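Local coordinates for protein RNA silencing suppressor p19 (PDB 6BJV) that suppresses RNA silencing in plants by binding short interfering RNAs with high affinity, acting as a molecular caliper that selects them by the length of their duplex region, at residues Glu17-Gly22 against Asp34-Trp39; Gly24-Pro29 against Val68-Tyr73; Asn52-Leu57 against Tyr76-Ala81. One frame throughout, in Å; residues are numbered along the deposited sequence.

How the contacts relate
Contacts 1 and 2 are neighbours, their centres about 11 Å apart, and their segments alternate along the chain: 17-22, 24-29, 34-39, 68-73. Both fold the linker between helices 7-16 and 39-45 back, on itself in contact 1 and onto strand 68-75, outermost in the four-stranded antiparallel sheet, in contact 2; a salt bridge from Glu17 OE2 to Arg72 NH2 (2.6 Å) joins them. Contact 3 lies about 19 Å from contact 1 and about 24 Å from contact 2, centre to centre, where strand 58-65 begins and strand 68-75 has ended. Pro37 and Tyr73, of contacts 1 and 2, pack on its Leu57. Contact 1 meets the RNA duplex end, consistent with selection by duplex length.

Contact 1. Residues Glu17-Gly22 against Asp34-Trp39; sequences ERWDGG and DESPSW. With nucleotides of chain C; nucleotides of chain D.
Arg18 sends its CG anti to the backbone N (chi1 -180°) and stays extended from CG to NE, while Asp34 also turns CG anti to its own N (chi1 -179°); the two side chains meet as a salt bridge, Arg18 NE to Asp34 OD1 at 3.1 Å. The guanidinium and carboxylate planes are steeply inclined to each other, and NE reaches OD1 from above the carboxylate plane. OD1 also accepts from Tyr73 N of strand 68-75. Beside this pair, Arg18 NH2 donates to Ser36 OG at 2.8 Å. That hydroxyl in turn gives its proton to the syn lone pair of Asp34 OD2 (2.7 Å), and Ser36 N bonds to the same oxygen, closing an Asx turn. Trp39, at the start of helix 39-45, lays one indole face over the base of G19 of chain C, CE2 lying 3.2 Å from C6 of that guanine, consistent with the tryptophan of the p19 caliper that covers the end of the duplex. The Arg18 guanidinium is held in position to present NH2 to the RNA: NH2 to OP1 of G2 of chain D measures 2.6 Å, and NH1 adds a weak bond to the same OP1. Trp19 lays CH2 over one guanidinium face, 3.4 Å above the plane and toward its rim, and brings CZ2 close to the G2 sugar. Pro37 O accepts from O2' of C1 of chain D.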
# COMPACT_ATOMS: atom_id res chain seq x y z
N GLU A 17 -6.13 19.44 -12.03
CA GLU A 17 -4.81 20.00 -11.76
C GLU A 17 -3.71 19.20 -12.46
O GLU A 17 -2.64 19.74 -12.76
CB GLU A 17 -4.56 20.05 -10.26
CG GLU A 17 -3.24 20.71 -9.86
CD GLU A 17 -2.07 19.75 -9.86
OE1 GLU A 17 -2.29 18.53 -9.70
OE2 GLU A 17 -0.92 20.21 -10.02
N ARG A 18 -3.97 17.92 -12.73
CA ARG A 18 -2.98 17.09 -13.42
C ARG A 18 -2.65 17.67 -14.79
O ARG A 18 -1.50 17.62 -15.24
CB ARG A 18 -3.51 15.67 -13.55
CG ARG A 18 -2.57 14.70 -14.26
CD ARG A 18 -3.15 13.30 -14.25
NE ARG A 18 -2.27 12.33 -14.91
CZ ARG A 18 -2.55 11.04 -15.03
NH1 ARG A 18 -3.68 10.54 -14.55
NH2 ARG A 18 -1.69 10.23 -15.64
N TRP A 19 -3.65 18.23 -15.48
CA TRP A 19 -3.49 18.72 -16.84
C TRP A 19 -3.18 20.21 -16.90
O TRP A 19 -2.27 20.62 -17.62
CB TRP A 19 -4.76 18.40 -17.64
CG TRP A 19 -5.28 17.03 -17.37
CD1 TRP A 19 -6.49 16.71 -16.82
CD2 TRP A 19 -4.61 15.79 -17.62
NE1 TRP A 19 -6.61 15.35 -16.71
CE2 TRP A 19 -5.47 14.76 -17.20
CE3 TRP A 19 -3.37 15.45 -18.15
CZ2 TRP A 19 -5.13 13.41 -17.30
CZ3 TRP A 19 -3.03 14.11 -18.25
CH2 TRP A 19 -3.91 13.11 -17.83
N ASP A 20 -3.92 21.02 -16.17
CA ASP A 20 -3.69 22.46 -16.18
C ASP A 20 -2.53 22.80 -15.24
O ASP A 20 -1.91 21.92 -14.63
CB ASP A 20 -4.97 23.20 -15.80
CG ASP A 20 -5.52 22.78 -14.46
OD1 ASP A 20 -4.73 22.62 -13.51
OD2 ASP A 20 -6.75 22.59 -14.35
N GLY A 21 -2.23 24.09 -15.13
CA GLY A 21 -1.08 24.55 -14.36
C GLY A 21 -1.05 24.09 -12.92
O GLY A 21 -0.11 23.41 -12.50
N GLY A 22 -2.07 24.45 -12.14
CA GLY A 22 -3.22 25.19 -12.62
C GLY A 22 -3.83 26.05 -11.54
O GLY A 22 -3.70 25.74 -10.35
N ASP A 34 2.98 17.11 -14.75
CA ASP A 34 2.60 15.80 -15.25
C ASP A 34 3.35 15.50 -16.54
O ASP A 34 3.58 16.39 -17.37
CB ASP A 34 1.09 15.74 -15.49
CG ASP A 34 0.64 14.39 -16.00
OD1 ASP A 34 0.62 13.43 -15.20
OD2 ASP A 34 0.29 14.29 -17.20
N GLU A 35 3.74 14.23 -16.71
CA GLU A 35 4.49 13.79 -17.88
C GLU A 35 3.82 12.58 -18.53
O GLU A 35 4.50 11.71 -19.08
CB GLU A 35 5.94 13.46 -17.50
CG GLU A 35 6.71 14.62 -16.89
CD GLU A 35 8.05 14.20 -16.32
OE1 GLU A 35 8.24 13.00 -16.06
OE2 GLU A 35 8.91 15.09 -16.12
N SER A 36 2.50 12.52 -18.49
CA SER A 36 1.79 11.39 -19.07
C SER A 36 2.08 11.32 -20.56
O SER A 36 1.93 12.32 -21.27
CB SER A 36 0.28 11.52 -18.84
OG SER A 36 -0.02 11.63 -17.47
N PRO A 37 2.49 10.16 -21.08
CA PRO A 37 2.75 10.07 -22.52
C PRO A 37 1.45 10.05 -23.32
O PRO A 37 0.41 9.61 -22.84
CB PRO A 37 3.50 8.74 -22.66
CG PRO A 37 2.96 7.91 -21.54
CD PRO A 37 2.72 8.87 -20.40
N SER A 38 1.53 10.54 -24.55
CA SER A 38 0.39 10.49 -25.44
C SER A 38 0.07 9.05 -25.81
O SER A 38 0.81 8.11 -25.50
CB SER A 38 0.65 11.33 -26.69
OG SER A 38 1.87 10.94 -27.31
N TRP A 39 -1.06 8.87 -26.50
CA TRP A 39 -1.44 7.54 -26.96
C TRP A 39 -0.39 6.97 -27.90
O TRP A 39 0.09 5.85 -27.70
CB TRP A 39 -2.81 7.60 -27.64
CG TRP A 39 -3.40 6.26 -27.94
CD1 TRP A 39 -2.98 5.05 -27.45
CD2 TRP A 39 -4.51 5.98 -28.79
NE1 TRP A 39 -3.77 4.04 -27.94
CE2 TRP A 39 -4.72 4.58 -28.77
CE3 TRP A 39 -5.36 6.77 -29.57
CZ2 TRP A 39 -5.73 3.97 -29.49
CZ3 TRP A 39 -6.37 6.15 -30.29
CH2 TRP A 39 -6.55 4.77 -30.24
P G C 19 -12.89 6.61 -31.63
OP1 G C 19 -13.41 7.08 -32.94
OP2 G C 19 -12.01 5.41 -31.58
O5' G C 19 -12.11 7.82 -30.95
C5' G C 19 -10.70 7.95 -31.07
C4' G C 19 -10.14 8.86 -30.01
O4' G C 19 -10.33 8.25 -28.71
C3' G C 19 -8.64 9.11 -30.11
O3' G C 19 -8.34 10.18 -30.98
C2' G C 19 -8.23 9.36 -28.66
O2' G C 19 -8.48 10.71 -28.28
C1' G C 19 -9.20 8.45 -27.90
N9 G C 19 -8.62 7.12 -27.62
C8 G C 19 -9.04 5.94 -28.16
N7 G C 19 -8.38 4.90 -27.74
C5 G C 19 -7.46 5.44 -26.85
C6 G C 19 -6.47 4.78 -26.07
O6 G C 19 -6.20 3.58 -26.02
N1 G C 19 -5.76 5.70 -25.30
C2 G C 19 -5.97 7.05 -25.28
N2 G C 19 -5.18 7.76 -24.48
N3 G C 19 -6.89 7.67 -26.00
C4 G C 19 -7.60 6.81 -26.75
OP3 C D 1 -0.83 1.99 -17.14
P C D 1 -0.14 2.23 -18.42
OP1 C D 1 1.32 2.19 -18.17
OP2 C D 1 -0.71 1.30 -19.43
O5' C D 1 -0.50 3.70 -18.90
C5' C D 1 0.42 4.77 -18.71
C4' C D 1 -0.03 6.00 -19.45
O4' C D 1 0.03 5.76 -20.89
C3' C D 1 -1.46 6.45 -19.21
O3' C D 1 -1.63 7.18 -18.01
C2' C D 1 -1.77 7.25 -20.47
O2' C D 1 -1.20 8.55 -20.40
C1' C D 1 -1.04 6.43 -21.53
N1 C D 1 -1.93 5.41 -22.14
C2 C D 1 -2.89 5.84 -23.05
O2 C D 1 -2.96 7.05 -23.33
N3 C D 1 -3.72 4.93 -23.62
C4 C D 1 -3.61 3.64 -23.29
N4 C D 1 -4.45 2.78 -23.88
C5 C D 1 -2.64 3.18 -22.36
C6 C D 1 -1.83 4.09 -21.81
P G D 2 -3.03 7.13 -17.23
OP1 G D 2 -2.91 7.95 -16.00
OP2 G D 2 -3.47 5.72 -17.12
O5' G D 2 -4.03 7.89 -18.21
C5' G D 2 -3.84 9.27 -18.51
C4' G D 2 -4.93 9.79 -19.42
O4' G D 2 -4.82 9.19 -20.73
C3' G D 2 -6.36 9.47 -19.00
O3' G D 2 -6.84 10.31 -17.96
C2' G D 2 -7.12 9.60 -20.31
O2' G D 2 -7.36 10.96 -20.64
C1' G D 2 -6.11 9.02 -21.29
N9 G D 2 -6.34 7.59 -21.55
C8 G D 2 -5.62 6.52 -21.06
N7 G D 2 -6.08 5.37 -21.46
C5 G D 2 -7.17 5.70 -22.26
C6 G D 2 -8.06 4.87 -22.99
O6 G D 2 -8.08 3.63 -23.06
N1 G D 2 -9.02 5.62 -23.66
C2 G D 2 -9.10 6.99 -23.66
N2 G D 2 -10.09 7.54 -24.37
N3 G D 2 -8.27 7.78 -22.99
C4 G D 2 -7.34 7.07 -22.32

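Contact 2. Residues Gly24-Pro29 against Val68-Tyr73; sequences GGITSP and VVFKRY
Pro29 presses its CD onto the Phe70 ring in a CH-pi contact, 3.5 Å from the ring centroid and 13° off the normal, which puts the methylene squarely over the centre of one face. Pro29 CG follows at the CG-CD1 side of the ring. The two side chains cross at a slant. Phe70 points its CB toward the linker, and chi1 of -59° sets CG beside the backbone N; Thr27 O approaches Phe70 CZ to 3.3 Å. This is the close-packed part: the linker runs across one face of the antiparallel sheet, and Pro29 also touches Trp63 and Phe65 of the adjacent strand 58-65. Packing is slacker toward Gly24 and Gly25, which are exposed. There Ile26 only brings CG1 to 4.4 Å from Phe70 CE2, at the ring edge, and otherwise rests on Gln13 and Ala14 of helix 7-16. On another flank Ser28 OG stands 4.2 Å from Arg72 NH2, but Arg72 is bound elsewhere, through NE to Leu32 O and NH2 to Glu17, while Ser28 OG pairs with Phe30 N. No hydrogen bond joins the two segments, so their cohesion rests on apolar and CH-pi packing around one aromatic ring.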
# COMPACT_ATOMS: atom_id res chain seq x y z
N GLY A 24 -7.00 28.58 -12.25
CA GLY A 24 -7.21 27.63 -11.16
C GLY A 24 -6.86 28.18 -9.79
O GLY A 24 -7.71 28.79 -9.13
N GLY A 25 -5.62 27.96 -9.35
CA GLY A 25 -5.17 28.35 -8.03
C GLY A 25 -5.19 27.22 -7.04
O GLY A 25 -4.71 27.39 -5.91
N ILE A 26 -5.71 26.06 -7.43
CA ILE A 26 -5.82 24.92 -6.52
C ILE A 26 -4.41 24.45 -6.16
O ILE A 26 -3.62 24.08 -7.03
CB ILE A 26 -6.65 23.79 -7.15
CG1 ILE A 26 -6.84 22.66 -6.15
CG2 ILE A 26 -6.02 23.28 -8.44
CD1 ILE A 26 -7.95 21.70 -6.52
N THR A 27 -4.11 24.47 -4.87
CA THR A 27 -2.79 24.05 -4.40
C THR A 27 -2.63 22.55 -4.60
O THR A 27 -3.52 21.77 -4.25
CB THR A 27 -2.61 24.41 -2.93
OG1 THR A 27 -3.49 23.61 -2.13
CG2 THR A 27 -2.91 25.89 -2.69
N SER A 28 -1.49 22.15 -5.15
CA SER A 28 -1.19 20.74 -5.35
C SER A 28 -0.10 20.29 -4.39
O SER A 28 0.74 21.09 -3.97
CB SER A 28 -0.73 20.47 -6.79
OG SER A 28 -0.36 19.12 -6.95
N PRO A 29 -0.08 19.00 -4.01
CA PRO A 29 1.03 18.49 -3.20
C PRO A 29 2.28 18.17 -4.00
O PRO A 29 3.35 18.00 -3.39
CB PRO A 29 0.44 17.21 -2.58
CG PRO A 29 -0.58 16.76 -3.56
CD PRO A 29 -1.15 18.00 -4.18
N VAL A 68 -10.38 14.49 -2.34
CA VAL A 68 -9.62 15.45 -3.13
C VAL A 68 -8.34 14.74 -3.57
O VAL A 68 -7.36 14.66 -2.82
CB VAL A 68 -9.32 16.72 -2.33
CG1 VAL A 68 -8.68 17.77 -3.23
CG2 VAL A 68 -10.59 17.26 -1.69
N VAL A 69 -8.33 14.24 -4.80
CA VAL A 69 -7.30 13.32 -5.28
C VAL A 69 -6.47 14.02 -6.34
O VAL A 69 -7.01 14.62 -7.28
CB VAL A 69 -7.92 12.03 -5.84
CG1 VAL A 69 -6.84 11.08 -6.34
CG2 VAL A 69 -8.78 11.35 -4.77
N PHE A 70 -5.15 13.94 -6.19
CA PHE A 70 -4.19 14.44 -7.17
C PHE A 70 -3.42 13.26 -7.76
O PHE A 70 -3.24 12.23 -7.11
CB PHE A 70 -3.21 15.43 -6.54
CG PHE A 70 -3.87 16.63 -5.93
CD1 PHE A 70 -4.40 16.57 -4.65
CD2 PHE A 70 -3.94 17.83 -6.63
CE1 PHE A 70 -4.99 17.69 -4.08
CE2 PHE A 70 -4.54 18.94 -6.06
CZ PHE A 70 -5.07 18.87 -4.79
N LYS A 71 -2.96 13.42 -9.00
CA LYS A 71 -2.29 12.34 -9.71
C LYS A 71 -1.17 12.89 -10.59
O LYS A 71 -1.30 13.95 -11.20
CB LYS A 71 -3.28 11.55 -10.56
CG LYS A 71 -4.06 10.52 -9.77
CD LYS A 71 -5.24 9.96 -10.55
CE LYS A 71 -5.99 8.93 -9.73
NZ LYS A 71 -7.25 8.50 -10.39
N ARG A 72 -0.07 12.14 -10.64
CA ARG A 72 1.08 12.48 -11.47
C ARG A 72 1.60 11.23 -12.16
O ARG A 72 1.54 10.13 -11.60
CB ARG A 72 2.21 13.12 -10.66
CG ARG A 72 2.06 14.60 -10.39
CD ARG A 72 2.15 15.41 -11.67
NE ARG A 72 2.11 16.85 -11.41
CZ ARG A 72 1.02 17.51 -11.05
NH1 ARG A 72 -0.13 16.87 -10.89
NH2 ARG A 72 1.08 18.82 -10.84
N TYR A 73 2.11 11.41 -13.37
CA TYR A 73 2.84 10.37 -14.09
C TYR A 73 4.19 10.96 -14.48
O TYR A 73 4.25 11.88 -15.31
CB TYR A 73 2.08 9.88 -15.32
CG TYR A 73 2.71 8.68 -15.99
CD1 TYR A 73 3.87 8.81 -16.75
CD2 TYR A 73 2.14 7.42 -15.87
CE1 TYR A 73 4.45 7.72 -17.36
CE2 TYR A 73 2.72 6.32 -16.48
CZ TYR A 73 3.87 6.48 -17.23
OH TYR A 73 4.44 5.39 -17.84

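Contact 3. Residues Asn52-Leu57 against Tyr76-Ala81; sequences NQDNPL and YDRTEA
Leu57 and Tyr76 pair across the end of a beta hairpin: strands 58-65 and 68-75 run antiparallel between the two segments, and past their ends Tyr76 N still donates to Leu57 O, a weak bond of 3.3 Å that is nonetheless fairly straight at 164°. Among side-chain polar contacts, Arg78 NH2 meets Asn55 OD1 at the guanidinium edge, a hydrogen bond whose modelled 2.4 Å is too short to trust; the amide and guanidinium planes are nearly parallel, 12° apart. The Arg78 chain is bent at chi3 (-54°), which turns NE off the line of the preceding chain. Charge adds a looser element, since Asp54 OD1 lies 4.5 Å from Arg78 NH2, well out of the guanidinium plane; this may favour the cation here, where Arg117 brings a like charge close. Van der Waals contact is slight: Pro56 CD lies beside Arg78 NH1. Tyr76 instead turns its ring toward helix 80-87 and Phe116, its OH bonding to Leu145 O. Within 76-81, Asp77 forms an Asx turn leading to the N-cap Thr79 of helix 80-87: Asp77 OD1 accepts from Thr79 N at 3.2 Å and from Thr79 OG1 at 2.5 Å.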
# COMPACT_ATOMS: atom_id res chain seq x y z
N ASN A 52 5.43 -6.05 -21.78
CA ASN A 52 4.29 -5.46 -21.08
C ASN A 52 4.64 -4.81 -19.75
O ASN A 52 3.91 -3.91 -19.32
CB ASN A 52 3.19 -6.51 -20.85
CG ASN A 52 3.70 -7.73 -20.10
OD1 ASN A 52 4.75 -7.69 -19.46
ND2 ASN A 52 2.96 -8.83 -20.18
N GLN A 53 5.72 -5.23 -19.09
CA GLN A 53 6.12 -4.62 -17.83
C GLN A 53 7.62 -4.38 -17.75
O GLN A 53 8.13 -4.11 -16.65
CB GLN A 53 5.67 -5.49 -16.64
CG GLN A 53 4.17 -5.50 -16.41
CD GLN A 53 3.64 -4.17 -15.89
OE1 GLN A 53 4.34 -3.16 -15.92
NE2 GLN A 53 2.40 -4.17 -15.42
N ASP A 54 8.35 -4.49 -18.85
CA ASP A 54 9.78 -4.22 -18.84
C ASP A 54 10.29 -3.93 -20.26
O ASP A 54 10.18 -4.80 -21.12
CB ASP A 54 10.55 -5.41 -18.25
CG ASP A 54 12.04 -5.15 -18.15
OD1 ASP A 54 12.42 -3.99 -17.89
OD2 ASP A 54 12.82 -6.11 -18.33
N ASN A 55 10.85 -2.75 -20.54
CA ASN A 55 11.02 -1.66 -19.58
C ASN A 55 9.80 -0.74 -19.56
O ASN A 55 9.12 -0.61 -20.58
CB ASN A 55 12.28 -0.85 -19.92
CG ASN A 55 13.55 -1.65 -19.72
OD1 ASN A 55 14.01 -1.82 -18.60
ND2 ASN A 55 14.11 -2.15 -20.81
N PRO A 56 9.52 -0.09 -18.42
CA PRO A 56 8.41 0.87 -18.37
C PRO A 56 8.86 2.30 -18.59
O PRO A 56 9.97 2.68 -18.21
CB PRO A 56 7.84 0.67 -16.96
CG PRO A 56 9.02 0.15 -16.14
CD PRO A 56 10.13 -0.25 -17.09
N LEU A 57 8.00 3.12 -19.21
CA LEU A 57 8.36 4.50 -19.49
C LEU A 57 8.34 5.38 -18.25
O LEU A 57 9.01 6.41 -18.22
CB LEU A 57 7.41 5.08 -20.55
CG LEU A 57 7.68 6.52 -20.98
CD1 LEU A 57 9.06 6.67 -21.60
CD2 LEU A 57 6.61 6.99 -21.96
N TYR A 76 10.73 7.75 -15.72
CA TYR A 76 11.75 7.16 -14.85
C TYR A 76 12.48 6.07 -15.62
O TYR A 76 11.87 5.09 -16.03
CB TYR A 76 11.11 6.60 -13.58
CG TYR A 76 12.08 5.95 -12.63
CD1 TYR A 76 13.16 6.66 -12.11
CD2 TYR A 76 11.91 4.63 -12.23
CE1 TYR A 76 14.05 6.06 -11.24
CE2 TYR A 76 12.79 4.03 -11.35
CZ TYR A 76 13.86 4.75 -10.86
OH TYR A 76 14.74 4.16 -9.98
N ASP A 77 13.79 6.25 -15.79
CA ASP A 77 14.63 5.31 -16.53
C ASP A 77 15.60 4.56 -15.62
O ASP A 77 16.55 3.94 -16.10
CB ASP A 77 15.39 6.04 -17.64
CG ASP A 77 16.13 7.26 -17.14
OD1 ASP A 77 16.80 7.17 -16.09
OD2 ASP A 77 16.04 8.32 -17.80
N ARG A 78 15.38 4.62 -14.30
CA ARG A 78 16.15 3.84 -13.33
C ARG A 78 17.62 4.24 -13.28
O ARG A 78 18.47 3.44 -12.90
CB ARG A 78 16.02 2.34 -13.62
CG ARG A 78 14.60 1.81 -13.48
CD ARG A 78 14.56 0.29 -13.53
NE ARG A 78 15.22 -0.23 -14.72
CZ ARG A 78 14.67 -0.26 -15.93
NH1 ARG A 78 13.45 0.21 -16.13
NH2 ARG A 78 15.35 -0.76 -16.95
N THR A 79 17.92 5.48 -13.64
CA THR A 79 19.25 6.03 -13.44
C THR A 79 19.26 6.90 -12.19
O THR A 79 18.24 7.47 -11.80
CB THR A 79 19.71 6.86 -14.65
OG1 THR A 79 18.85 7.99 -14.82
CG2 THR A 79 19.69 6.01 -15.91
N GLU A 80 20.43 7.00 -11.55
CA GLU A 80 20.55 7.81 -10.35
C GLU A 80 20.10 9.24 -10.60
O GLU A 80 19.42 9.84 -9.76
CB GLU A 80 22.00 7.79 -9.84
CG GLU A 80 22.32 8.85 -8.79
CD GLU A 80 21.38 8.80 -7.59
OE1 GLU A 80 20.70 7.77 -7.41
OE2 GLU A 80 21.32 9.80 -6.84
N ALA A 81 20.45 9.80 -11.76
CA ALA A 81 20.04 11.16 -12.08
C ALA A 81 18.52 11.27 -12.16
O ALA A 81 17.94 12.28 -11.72
CB ALA A 81 20.68 11.61 -13.40